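Local atomic coordinates of putative pectin lyase (PDB entry 7CHU), a protein that serves as the tailspike of a deep-sea thermophilic bacteriophage and, as a putative pectin lyase, probably binds or cleaves glycans of the host surface. Residues 319-322 with 328-331; 349-354 with 360-365; 377-382 with 416-421; 392-397 with 404-409. One frame throughout, in Å; residues are numbered along the deposited sequence.

The four contacts follow one another along the beta-helix and into the antiparallel region after it. Contacts 1 and 2 have centres about 9 Å apart. They share neighbouring parallel strands, and Val-331 N and Asn-352 O lie 2.8 Å apart between them. Contact 2 touches contact 3, whose centre is about 12 Å away, where Leu-353 O meets Asn-378 ND2. Contact 4 is nested in the chain loop closed by contact 3, with centres about 11 Å apart. Arg-395 and Asn-394 tie these two together. Contacts 1 and 4 do not touch, and their centres are about 22 Å apart. Arg-395 NH1 and Asn-379 OD1 lie 2.9 Å apart between contacts 3 and 4.

Contact 1 of 4, residues 319-322 with 328-331; sequences CYFY and FIKV
Tyr-322 lies against the ring of Phe-328, and its carbonyl O forms a hydrogen bond with His-306 NE2. Its backbone N is 3.5 Å from Phe-328 CE1. The rest of the contact is apolar and centres on Phe-321. Phe-321 CB sits over one face of the Phe-328 ring, 3.8 Å from its centroid and 20° off the ring normal. This is a CH-pi contact, displaced toward the rim. The closest carbon there is Phe-328 CD1, 3.5 Å from Phe-321 CB. The two rings form an offset edge-to-face pair. The edge of Phe-321 is directed to the face of Phe-328, with centroids 5.8 Å apart and planes at 60°. The two side chains run past each other in opposite directions. Phe-321 CG is anti to its own carbonyl carbon (chi1 -70°), which carries the far end of the ring to Ile-329. There Phe-321 CZ meets Ile-329 CD1 at 3.6 Å, and Phe-321 CE2 meets Ile-329 CG1 at 3.8 Å. The isoleucine crosses the aromatic side chain at about a right angle. Its CB does not point straight at Phe-321, but its CG1 and CD1 reach the ring. Together these groups fill the inside of a corner in a parallel beta-helix of the pectate lyase-like kind. Strands 320-324 and 329-331 belong to two different walls of it. Phe-321 also meets Phe-289 and Phe-343 on the adjoining strands 288-290 and 342-346, an internal aromatic ladder through successive coils.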
loop_
_atom_site.group_PDB
_atom_site.type_symbol
_atom_site.label_atom_id
_atom_site.label_comp_id
_atom_site.label_asym_id
_atom_site.label_seq_id
_atom_site.Cartn_x
_atom_site.Cartn_y
_atom_site.Cartn_z
ATOM N N CYS A 319 5.319 -7.885 -1.060
ATOM C CA CYS A 319 5.025 -8.703 -2.223
ATOM C C CYS A 319 5.096 -10.175 -1.868
ATOM O O CYS A 319 5.763 -10.589 -0.908
ATOM C CB CYS A 319 5.958 -8.386 -3.403
ATOM S SG CYS A 319 5.804 -6.689 -4.051
ATOM N N TYR A 320 4.395 -10.961 -2.674
ATOM C CA TYR A 320 4.219 -12.393 -2.487
ATOM C C TYR A 320 4.969 -13.127 -3.597
ATOM O O TYR A 320 4.716 -12.887 -4.788
ATOM C CB TYR A 320 2.725 -12.729 -2.513
ATOM C CG TYR A 320 2.376 -14.182 -2.791
ATOM C CD1 TYR A 320 2.808 -15.213 -1.955
ATOM C CD2 TYR A 320 1.593 -14.511 -3.888
ATOM C CE1 TYR A 320 2.469 -16.536 -2.215
ATOM C CE2 TYR A 320 1.254 -15.805 -4.157
ATOM C CZ TYR A 320 1.691 -16.810 -3.329
ATOM O OH TYR A 320 1.325 -18.082 -3.657
ATOM N N PHE A 321 5.898 -14.001 -3.207
ATOM C CA PHE A 321 6.693 -14.797 -4.134
ATOM C C PHE A 321 6.444 -16.270 -3.860
ATOM O O PHE A 321 6.528 -16.704 -2.703
ATOM C CB PHE A 321 8.190 -14.504 -3.971
ATOM C CG PHE A 321 8.598 -13.135 -4.455
ATOM C CD1 PHE A 321 8.453 -12.016 -3.626
ATOM C CD2 PHE A 321 9.127 -12.972 -5.733
ATOM C CE1 PHE A 321 8.818 -10.745 -4.072
ATOM C CE2 PHE A 321 9.507 -11.702 -6.192
ATOM C CZ PHE A 321 9.363 -10.594 -5.362
ATOM N N TYR A 322 6.175 -17.044 -4.914
ATOM C CA TYR A 322 5.910 -18.468 -4.730
ATOM C C TYR A 322 6.352 -19.258 -5.955
ATOM O O TYR A 322 6.064 -18.860 -7.088
ATOM C CB TYR A 322 4.416 -18.706 -4.446
ATOM C CG TYR A 322 3.980 -20.137 -4.625
ATOM C CD1 TYR A 322 4.401 -21.120 -3.751
ATOM C CD2 TYR A 322 3.172 -20.503 -5.685
ATOM C CE1 TYR A 322 4.011 -22.435 -3.924
ATOM C CE2 TYR A 322 2.777 -21.799 -5.868
ATOM C CZ TYR A 322 3.190 -22.764 -4.981
ATOM O OH TYR A 322 2.803 -24.065 -5.180
ATOM N N PHE A 328 14.306 -16.031 -6.298
ATOM C CA PHE A 328 13.091 -15.258 -6.428
ATOM C C PHE A 328 13.390 -13.818 -6.887
ATOM O O PHE A 328 12.705 -13.285 -7.761
ATOM C CB PHE A 328 12.377 -15.147 -5.062
ATOM C CG PHE A 328 11.453 -16.297 -4.736
ATOM C CD1 PHE A 328 10.434 -16.664 -5.600
ATOM C CD2 PHE A 328 11.592 -16.996 -3.540
ATOM C CE1 PHE A 328 9.585 -17.714 -5.292
ATOM C CE2 PHE A 328 10.746 -18.047 -3.228
ATOM C CZ PHE A 328 9.742 -18.406 -4.106
ATOM N N ILE A 329 14.413 -13.195 -6.291
ATOM C CA ILE A 329 14.856 -11.861 -6.684
ATOM C C ILE A 329 16.360 -11.927 -6.896
ATOM O O ILE A 329 17.115 -12.119 -5.936
ATOM C CB ILE A 329 14.527 -10.777 -5.644
ATOM C CG1 ILE A 329 13.041 -10.795 -5.253
ATOM C CG2 ILE A 329 14.903 -9.377 -6.195
ATOM C CD1 ILE A 329 12.700 -9.824 -4.151
ATOM N N LYS A 330 16.804 -11.726 -8.136
ATOM C CA LYS A 330 18.227 -11.713 -8.471
ATOM C C LYS A 330 18.645 -10.259 -8.656
ATOM O O LYS A 330 18.214 -9.601 -9.608
ATOM C CB LYS A 330 18.476 -12.536 -9.728
ATOM C CG LYS A 330 19.903 -12.862 -10.025
ATOM C CD LYS A 330 20.005 -13.539 -11.394
ATOM C CE LYS A 330 20.905 -14.761 -11.387
ATOM N NZ LYS A 330 20.243 -15.977 -10.781
ATOM N N VAL A 331 19.439 -9.742 -7.720
ATOM C CA VAL A 331 19.735 -8.312 -7.648
ATOM C C VAL A 331 21.101 -8.044 -8.264
ATOM O O VAL A 331 22.085 -8.726 -7.944
ATOM C CB VAL A 331 19.706 -7.805 -6.194
ATOM C CG1 VAL A 331 20.075 -6.314 -6.130
ATOM C CG2 VAL A 331 18.337 -8.077 -5.537
#

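Contact 2 of 4, residues 349-354 with 360-365; sequences YFVNLT and NVIDGC
Ile-362 overlaps Val-351 through its CD1 methyl alone. The two side chains reach toward each other, tip to tip, across the interior of the parallel beta-helix. Strands 351-353 and 361-363 lie on different walls, joined by a short turn. Their backbones stay well apart: the CA atoms of Val-351 and Ile-362 are 8.3 Å from each other. Side chains bridge that gap. Ile-362 CD1 is 3.8 Å from Val-351 CB, and equally far from Val-351 CG1. The isoleucine chain is nearly straight at its end (chi2 162°), which gives it the length to arrive there. Nearer the turn, Leu-353 and Asn-360 slide past each other in opposite directions. The polar end of Asn-360 is satisfied by other coils. Its OD1 is hydrogen-bonded to Asn-336 N, and its ND2 to Asn-384 OD1 and Gly-333 O. This recalls the asparagine ladders inside pectate lyases, with Asn-336, Asn-360 and Asn-384 each just before a strand of the same wall. Outside that wall, Asp-363 lies close to Asp-363 of both other subunits, so three carboxylates gather where the chains meet, which would probably favour a shared proton or raised pKa. The side chain of Asn-360 also packs on the core: Leu-353 CD2 rests 3.9 Å from Asn-360 CB and 4.0 Å from Asn-360 ND2.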
loop_
_atom_site.group_PDB
_atom_site.type_symbol
_atom_site.label_atom_id
_atom_site.label_comp_id
_atom_site.label_asym_id
_atom_site.label_seq_id
_atom_site.Cartn_x
_atom_site.Cartn_y
_atom_site.Cartn_z
ATOM N N TYR A 349 18.419 -18.598 -3.853
ATOM C CA TYR A 349 18.149 -17.732 -2.718
ATOM C C TYR A 349 16.809 -17.025 -2.900
ATOM O O TYR A 349 16.336 -16.839 -4.024
ATOM C CB TYR A 349 19.242 -16.682 -2.573
ATOM C CG TYR A 349 20.622 -17.267 -2.460
ATOM C CD1 TYR A 349 21.100 -17.695 -1.232
ATOM C CD2 TYR A 349 21.466 -17.371 -3.582
ATOM C CE1 TYR A 349 22.384 -18.216 -1.098
ATOM C CE2 TYR A 349 22.762 -17.898 -3.465
ATOM C CZ TYR A 349 23.201 -18.324 -2.220
ATOM O OH TYR A 349 24.465 -18.847 -2.069
ATOM N N PHE A 350 16.206 -16.619 -1.771
ATOM C CA PHE A 350 15.089 -15.686 -1.853
ATOM C C PHE A 350 15.555 -14.393 -2.502
ATOM O O PHE A 350 14.910 -13.885 -3.424
ATOM C CB PHE A 350 14.487 -15.381 -0.476
ATOM C CG PHE A 350 13.879 -16.581 0.220
ATOM C CD1 PHE A 350 13.491 -17.708 -0.494
ATOM C CD2 PHE A 350 13.700 -16.567 1.603
ATOM C CE1 PHE A 350 12.947 -18.803 0.157
ATOM C CE2 PHE A 350 13.144 -17.652 2.267
ATOM C CZ PHE A 350 12.770 -18.777 1.545
ATOM N N VAL A 351 16.687 -13.858 -2.030
ATOM C CA VAL A 351 17.277 -12.610 -2.524
ATOM C C VAL A 351 18.763 -12.865 -2.747
ATOM O O VAL A 351 19.505 -13.133 -1.793
ATOM C CB VAL A 351 17.080 -11.427 -1.556
ATOM C CG1 VAL A 351 17.725 -10.168 -2.095
ATOM C CG2 VAL A 351 15.567 -11.142 -1.268
ATOM N N ASN A 352 19.197 -12.783 -4.004
ATOM C CA ASN A 352 20.580 -13.030 -4.396
ATOM C C ASN A 352 21.189 -11.674 -4.733
ATOM O O ASN A 352 20.906 -11.110 -5.789
ATOM C CB ASN A 352 20.637 -13.992 -5.577
ATOM C CG ASN A 352 22.062 -14.464 -5.886
ATOM O OD1 ASN A 352 23.020 -14.013 -5.255
ATOM N ND2 ASN A 352 22.193 -15.369 -6.861
ATOM N N LEU A 353 21.992 -11.137 -3.820
ATOM C CA LEU A 353 22.668 -9.861 -4.027
ATOM C C LEU A 353 23.961 -10.157 -4.795
ATOM O O LEU A 353 24.973 -10.554 -4.207
ATOM C CB LEU A 353 22.904 -9.168 -2.689
ATOM C CG LEU A 353 21.632 -8.996 -1.813
ATOM C CD1 LEU A 353 21.924 -8.464 -0.433
ATOM C CD2 LEU A 353 20.578 -8.099 -2.505
ATOM N N THR A 354 23.920 -9.995 -6.125
ATOM C CA THR A 354 25.041 -10.401 -6.967
ATOM C C THR A 354 26.051 -9.270 -7.165
ATOM O O THR A 354 25.733 -8.081 -7.048
ATOM C CB THR A 354 24.566 -10.893 -8.343
ATOM O OG1 THR A 354 24.137 -9.789 -9.136
ATOM C CG2 THR A 354 23.426 -11.883 -8.217
ATOM N N ASN A 360 21.546 -2.745 -0.189
ATOM C CA ASN A 360 20.192 -3.259 -0.235
ATOM C C ASN A 360 19.739 -3.644 1.177
ATOM O O ASN A 360 20.557 -3.962 2.046
ATOM C CB ASN A 360 20.139 -4.447 -1.181
ATOM C CG ASN A 360 20.598 -4.079 -2.565
ATOM O OD1 ASN A 360 19.824 -3.513 -3.350
ATOM N ND2 ASN A 360 21.868 -4.378 -2.878
ATOM N N VAL A 361 18.435 -3.565 1.417
ATOM C CA VAL A 361 17.848 -3.894 2.714
ATOM C C VAL A 361 16.836 -5.009 2.514
ATOM O O VAL A 361 16.027 -4.959 1.579
ATOM C CB VAL A 361 17.167 -2.677 3.370
ATOM C CG1 VAL A 361 16.710 -3.061 4.798
ATOM C CG2 VAL A 361 18.091 -1.489 3.401
ATOM N N ILE A 362 16.878 -6.003 3.390
ATOM C CA ILE A 362 15.855 -7.040 3.491
ATOM C C ILE A 362 15.270 -6.897 4.894
ATOM O O ILE A 362 15.929 -7.239 5.883
ATOM C CB ILE A 362 16.427 -8.448 3.283
ATOM C CG1 ILE A 362 17.026 -8.597 1.873
ATOM C CG2 ILE A 362 15.363 -9.485 3.605
ATOM C CD1 ILE A 362 17.978 -9.771 1.722
ATOM N N ASP A 363 14.036 -6.422 5.003
ATOM C CA ASP A 363 13.493 -6.021 6.291
ATOM C C ASP A 363 12.057 -6.509 6.482
ATOM O O ASP A 363 11.206 -6.319 5.606
ATOM C CB ASP A 363 13.560 -4.499 6.432
ATOM C CG ASP A 363 13.034 -4.023 7.768
ATOM O OD1 ASP A 363 12.105 -3.188 7.789
ATOM O OD2 ASP A 363 13.538 -4.503 8.813
ATOM N N GLY A 364 11.785 -7.121 7.639
ATOM C CA GLY A 364 10.442 -7.598 7.925
ATOM C C GLY A 364 9.951 -8.710 7.022
ATOM O O GLY A 364 8.737 -8.897 6.884
ATOM N N CYS A 365 10.853 -9.455 6.393
ATOM C CA CYS A 365 10.462 -10.508 5.464
ATOM C C CYS A 365 10.439 -11.848 6.174
ATOM O O CYS A 365 11.004 -12.008 7.256
ATOM C CB CYS A 365 11.424 -10.595 4.268
ATOM S SG CYS A 365 11.467 -9.119 3.219
#

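Contact 3 of 4, residues 377-382 with 416-421; sequences FNNPTN and NVYRSG
Asn-379 and Tyr-418 make this contact, and the residues around Asn-379 anchor the loop 377-382 that presents it. First comes Phe-377, whose ring meets that of Phe-386. Asn-378 follows, with its CB directed away from strand 418-420. Its ND2 is hydrogen-bonded to Leu-353 O on strand 351-353 of the beta-helix. Asn-379 then points the other way. Its ND2 donates to Tyr-418 OH at 3.0 Å, with an N-H...O angle of 169°. The bond is nearly straight, and the hydroxyl lies in the plane of the amide. Asn-379 ND2 comes to the edge of the Tyr-418 ring, near its plane, 3.7 Å from Tyr-418 CE1. Amide and ring planes stand almost perpendicular, 81° apart. Tyr-418 CG lies between its backbone N and carbonyl carbon (chi1 64°), which extends the ring toward the loop. Further along, Pro-380 packs on Leu-353, and Asn-382 ND2 is hydrogen-bonded to Thr-356 O. In the other segment, Arg-419 NE donates to Gly-421 O at 2.8 Å, where strand 418-420 runs into the turn before strand 423-426. The contact therefore joins a loop of the beta-helix to the antiparallel region that follows it. Asn-379 ND2 also donates to Asn-458 OD1, and Asn-379 OD1 accepts from Arg-395 NH1. Three bonds thus fix the rotation of the amide. Arg-395 also makes a cation-pi contact with the Tyr-418 ring. The positive charge of Arg-395 at Asn-379 OD1 would probably polarise the amide and make ND2 a stronger hydrogen-bond donor to the hydroxyl.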
loop_
_atom_site.group_PDB
_atom_site.type_symbol
_atom_site.label_atom_id
_atom_site.label_comp_id
_atom_site.label_asym_id
_atom_site.label_seq_id
_atom_site.Cartn_x
_atom_site.Cartn_y
_atom_site.Cartn_z
ATOM N N PHE A 377 19.257 -15.466 1.835
ATOM C CA PHE A 377 20.089 -14.561 1.052
ATOM C C PHE A 377 21.523 -15.070 1.085
ATOM O O PHE A 377 21.895 -15.897 1.933
ATOM C CB PHE A 377 20.020 -13.126 1.590
ATOM C CG PHE A 377 20.165 -13.039 3.083
ATOM C CD1 PHE A 377 21.434 -12.961 3.664
ATOM C CD2 PHE A 377 19.044 -13.056 3.909
ATOM C CE1 PHE A 377 21.585 -12.874 5.036
ATOM C CE2 PHE A 377 19.183 -12.983 5.293
ATOM C CZ PHE A 377 20.457 -12.904 5.856
ATOM N N ASN A 378 22.328 -14.580 0.140
ATOM C CA ASN A 378 23.713 -15.018 0.011
ATOM C C ASN A 378 24.605 -14.174 0.919
ATOM O O ASN A 378 24.163 -13.202 1.532
ATOM C CB ASN A 378 24.172 -14.904 -1.450
ATOM C CG ASN A 378 24.129 -13.471 -1.948
ATOM O OD1 ASN A 378 23.195 -12.738 -1.633
ATOM N ND2 ASN A 378 25.147 -13.057 -2.698
ATOM N N ASN A 379 25.896 -14.515 0.967
ATOM C CA ASN A 379 26.877 -13.674 1.636
ATOM C C ASN A 379 27.540 -12.801 0.577
ATOM O O ASN A 379 28.460 -13.266 -0.112
ATOM C CB ASN A 379 27.917 -14.531 2.371
ATOM C CG ASN A 379 27.290 -15.391 3.480
ATOM O OD1 ASN A 379 26.262 -15.028 4.074
ATOM N ND2 ASN A 379 27.920 -16.527 3.774
ATOM N N PRO A 380 27.117 -11.552 0.394
ATOM C CA PRO A 380 27.568 -10.768 -0.761
ATOM C C PRO A 380 28.922 -10.109 -0.518
ATOM O O PRO A 380 29.407 -9.995 0.610
ATOM C CB PRO A 380 26.466 -9.717 -0.918
ATOM C CG PRO A 380 26.001 -9.474 0.497
ATOM C CD PRO A 380 26.165 -10.799 1.233
ATOM N N THR A 381 29.516 -9.656 -1.623
ATOM C CA THR A 381 30.826 -9.008 -1.595
ATOM C C THR A 381 30.821 -7.735 -0.744
ATOM O O THR A 381 31.727 -7.515 0.065
ATOM C CB THR A 381 31.253 -8.689 -3.036
ATOM O OG1 THR A 381 31.209 -9.888 -3.821
ATOM C CG2 THR A 381 32.647 -8.088 -3.088
ATOM N N ASN A 382 29.833 -6.866 -0.936
ATOM C CA ASN A 382 29.796 -5.571 -0.272
ATOM C C ASN A 382 28.704 -5.549 0.797
ATOM O O ASN A 382 27.872 -6.452 0.884
ATOM C CB ASN A 382 29.579 -4.441 -1.295
ATOM C CG ASN A 382 30.785 -4.258 -2.218
ATOM O OD1 ASN A 382 31.933 -4.404 -1.794
ATOM N ND2 ASN A 382 30.525 -3.976 -3.483
ATOM N N ASN A 416 32.117 -12.252 11.893
ATOM C CA ASN A 416 32.787 -13.144 10.941
ATOM C C ASN A 416 32.534 -14.616 11.249
ATOM O O ASN A 416 33.394 -15.465 11.001
ATOM C CB ASN A 416 34.299 -12.885 10.857
ATOM C CG ASN A 416 34.937 -13.542 9.626
ATOM O OD1 ASN A 416 34.292 -13.683 8.575
ATOM N ND2 ASN A 416 36.194 -13.981 9.765
ATOM N N VAL A 417 31.363 -14.933 11.790
ATOM C CA VAL A 417 30.972 -16.323 11.999
ATOM C C VAL A 417 29.480 -16.337 12.262
ATOM O O VAL A 417 28.942 -15.416 12.880
ATOM C CB VAL A 417 31.754 -16.976 13.165
ATOM C CG1 VAL A 417 31.465 -16.223 14.487
ATOM C CG2 VAL A 417 31.379 -18.459 13.309
ATOM N N TYR A 418 28.814 -17.392 11.803
ATOM C CA TYR A 418 27.397 -17.562 12.090
ATOM C C TYR A 418 27.078 -19.048 12.084
ATOM O O TYR A 418 27.786 -19.840 11.467
ATOM C CB TYR A 418 26.504 -16.794 11.084
ATOM C CG TYR A 418 26.577 -17.264 9.638
ATOM C CD1 TYR A 418 27.553 -16.768 8.766
ATOM C CD2 TYR A 418 25.659 -18.187 9.142
ATOM C CE1 TYR A 418 27.609 -17.182 7.423
ATOM C CE2 TYR A 418 25.708 -18.612 7.822
ATOM C CZ TYR A 418 26.674 -18.108 6.969
ATOM O OH TYR A 418 26.703 -18.542 5.669
ATOM N N ARG A 419 26.003 -19.423 12.778
ATOM C CA ARG A 419 25.592 -20.821 12.832
ATOM C C ARG A 419 24.682 -21.174 11.660
ATOM O O ARG A 419 23.689 -20.483 11.396
ATOM C CB ARG A 419 24.880 -21.138 14.143
ATOM C CG ARG A 419 24.312 -22.569 14.140
ATOM C CD ARG A 419 23.982 -23.052 15.508
ATOM N NE ARG A 419 23.606 -24.465 15.521
ATOM C CZ ARG A 419 23.624 -25.224 16.605
ATOM N NH1 ARG A 419 24.020 -24.710 17.771
ATOM N NH2 ARG A 419 23.254 -26.499 16.520
ATOM N N SER A 420 25.014 -22.266 10.973
ATOM C CA SER A 420 24.188 -22.793 9.885
ATOM C C SER A 420 23.970 -24.282 10.127
ATOM O O SER A 420 24.914 -25.078 10.035
ATOM C CB SER A 420 24.842 -22.559 8.523
ATOM O OG SER A 420 24.037 -23.096 7.480
ATOM N N GLY A 421 22.739 -24.658 10.440
ATOM C CA GLY A 421 22.499 -26.037 10.837
ATOM C C GLY A 421 23.358 -26.375 12.049
ATOM O O GLY A 421 23.329 -25.688 13.071
#

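Contact 4 of 4, residues 392-397 with 404-409; sequences GENRKL and ILDQGG
Lys-396 and Asp-406 lie side by side and point the same way, with Lys-396 CE 4.1 Å from Asp-406 CB. Leu-397 and Ile-404 are also side by side, and Leu-397 CD2 reaches Ile-404 CD1 at 4.1 Å. They pack against the same two residues of both other subunits, so they line the threefold interface. Arg-395 and Leu-405 cross obliquely on the other face. The arginine chain bends at chi3 (-70°) and leads away from Leu-405. Its NE and NH2 grip the Glu-393 carboxylate side-on in a salt bridge. The antiparallel strands carry a classic beta bulge: Lys-396 and Leu-397 both donate their backbone N to Ile-404 O. Asn-394 turns its amide at 66° to the Asp-406 carboxylate, and its ND2 is hydrogen-bonded to Arg-419 O. Asp-406 OD1 accepts from Gly-409 N at 2.7 Å, an Asx motif. Lys-396 NZ is held by Asp-389 in a salt bridge and by Glu-393 O at 2.9 Å. A water accepts a hydrogen bond from Lys-396 NZ at 2.8 Å and probably donates one to Asp-406 OD2 at 2.7 Å. The opposite charges, 5.1 Å apart from Lys-396 NZ to Asp-406 OD2, are therefore linked through water and probably steady each other.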
loop_
_atom_site.group_PDB
_atom_site.type_symbol
_atom_site.label_atom_id
_atom_site.label_comp_id
_atom_site.label_asym_id
_atom_site.label_seq_id
_atom_site.Cartn_x
_atom_site.Cartn_y
_atom_site.Cartn_z
ATOM N N GLY A 392 14.503 -21.477 9.095
ATOM C CA GLY A 392 15.763 -22.094 8.711
ATOM C C GLY A 392 16.942 -21.155 8.597
ATOM O O GLY A 392 17.955 -21.524 7.983
ATOM N N GLU A 393 16.851 -19.950 9.159
ATOM C CA GLU A 393 17.955 -19.001 9.143
ATOM C C GLU A 393 18.142 -18.437 10.549
ATOM O O GLU A 393 17.223 -17.829 11.121
ATOM C CB GLU A 393 17.723 -17.889 8.114
ATOM C CG GLU A 393 18.755 -16.758 8.155
ATOM C CD GLU A 393 20.192 -17.231 7.960
ATOM O OE1 GLU A 393 20.516 -17.735 6.859
ATOM O OE2 GLU A 393 21.005 -17.088 8.905
ATOM N N ASN A 394 19.331 -18.657 11.106
ATOM C CA ASN A 394 19.608 -18.223 12.471
ATOM C C ASN A 394 19.884 -16.734 12.552
ATOM O O ASN A 394 19.611 -16.126 13.584
ATOM C CB ASN A 394 20.815 -18.988 13.022
ATOM C CG ASN A 394 20.495 -20.430 13.320
ATOM O OD1 ASN A 394 19.473 -20.730 13.919
ATOM N ND2 ASN A 394 21.365 -21.332 12.888
ATOM N N ARG A 395 20.484 -16.151 11.515
ATOM C CA ARG A 395 20.806 -14.727 11.555
ATOM C C ARG A 395 19.528 -13.897 11.434
ATOM O O ARG A 395 18.723 -14.120 10.525
ATOM C CB ARG A 395 21.781 -14.365 10.438
ATOM C CG ARG A 395 23.160 -15.022 10.584
ATOM C CD ARG A 395 23.974 -14.888 9.306
ATOM N NE ARG A 395 23.440 -15.719 8.240
ATOM C CZ ARG A 395 23.880 -15.709 6.979
ATOM N NH1 ARG A 395 24.867 -14.889 6.611
ATOM N NH2 ARG A 395 23.342 -16.531 6.090
ATOM N N LYS A 396 19.332 -12.961 12.369
ATOM C CA LYS A 396 18.148 -12.102 12.421
ATOM C C LYS A 396 18.431 -10.662 12.043
ATOM O O LYS A 396 17.638 -10.056 11.329
ATOM C CB LYS A 396 17.513 -12.106 13.816
ATOM C CG LYS A 396 17.392 -13.496 14.466
ATOM C CD LYS A 396 16.578 -14.466 13.608
ATOM C CE LYS A 396 16.350 -15.792 14.344
ATOM N NZ LYS A 396 15.838 -16.833 13.421
ATOM N N LEU A 397 19.530 -10.084 12.511
ATOM C CA LEU A 397 19.927 -8.749 12.089
ATOM C C LEU A 397 21.386 -8.805 11.686
ATOM O O LEU A 397 22.172 -9.545 12.291
ATOM C CB LEU A 397 19.714 -7.722 13.211
ATOM C CG LEU A 397 19.945 -6.246 12.878
ATOM C CD1 LEU A 397 19.055 -5.367 13.749
ATOM C CD2 LEU A 397 21.383 -5.838 13.068
ATOM N N ILE A 404 23.601 -10.447 14.479
ATOM C CA ILE A 404 22.825 -10.795 15.669
ATOM C C ILE A 404 22.018 -12.027 15.295
ATOM O O ILE A 404 21.237 -11.997 14.334
ATOM C CB ILE A 404 21.908 -9.646 16.121
ATOM C CG1 ILE A 404 22.746 -8.407 16.464
ATOM C CG2 ILE A 404 21.061 -10.074 17.318
ATOM C CD1 ILE A 404 21.945 -7.244 16.900
ATOM N N LEU A 405 22.182 -13.103 16.044
ATOM C CA LEU A 405 21.631 -14.367 15.594
ATOM C C LEU A 405 21.202 -15.235 16.768
ATOM O O LEU A 405 21.510 -14.974 17.940
ATOM C CB LEU A 405 22.646 -15.111 14.712
ATOM C CG LEU A 405 23.825 -15.742 15.474
ATOM C CD1 LEU A 405 24.284 -17.005 14.748
ATOM C CD2 LEU A 405 24.958 -14.727 15.662
ATOM N N ASP A 406 20.420 -16.242 16.418
ATOM C CA ASP A 406 20.065 -17.344 17.302
ATOM C C ASP A 406 21.183 -18.378 17.200
ATOM O O ASP A 406 21.393 -18.962 16.134
ATOM C CB ASP A 406 18.722 -17.926 16.864
ATOM C CG ASP A 406 18.275 -19.114 17.711
ATOM O OD1 ASP A 406 19.022 -19.559 18.619
ATOM O OD2 ASP A 406 17.156 -19.601 17.458
ATOM N N GLN A 407 21.900 -18.606 18.293
ATOM C CA GLN A 407 22.992 -19.582 18.302
ATOM C C GLN A 407 22.564 -20.734 19.207
ATOM O O GLN A 407 22.815 -20.725 20.410
ATOM C CB GLN A 407 24.311 -18.954 18.753
ATOM C CG GLN A 407 25.569 -19.710 18.247
ATOM C CD GLN A 407 25.688 -21.110 18.814
ATOM O OE1 GLN A 407 26.261 -21.308 19.885
ATOM N NE2 GLN A 407 25.097 -22.075 18.138
ATOM N N GLY A 408 21.915 -21.726 18.607
ATOM C CA GLY A 408 21.386 -22.854 19.347
ATOM C C GLY A 408 20.541 -22.469 20.541
ATOM O O GLY A 408 20.683 -23.062 21.612
ATOM N N GLY A 409 19.679 -21.471 20.389
ATOM C CA GLY A 409 18.836 -21.021 21.484
ATOM C C GLY A 409 19.408 -19.891 22.306
ATOM O O GLY A 409 18.737 -19.407 23.219
HETATM O O HOH W 1 19.939 -22.182 16.270
HETATM O O HOH W 2 15.812 -18.957 15.200
#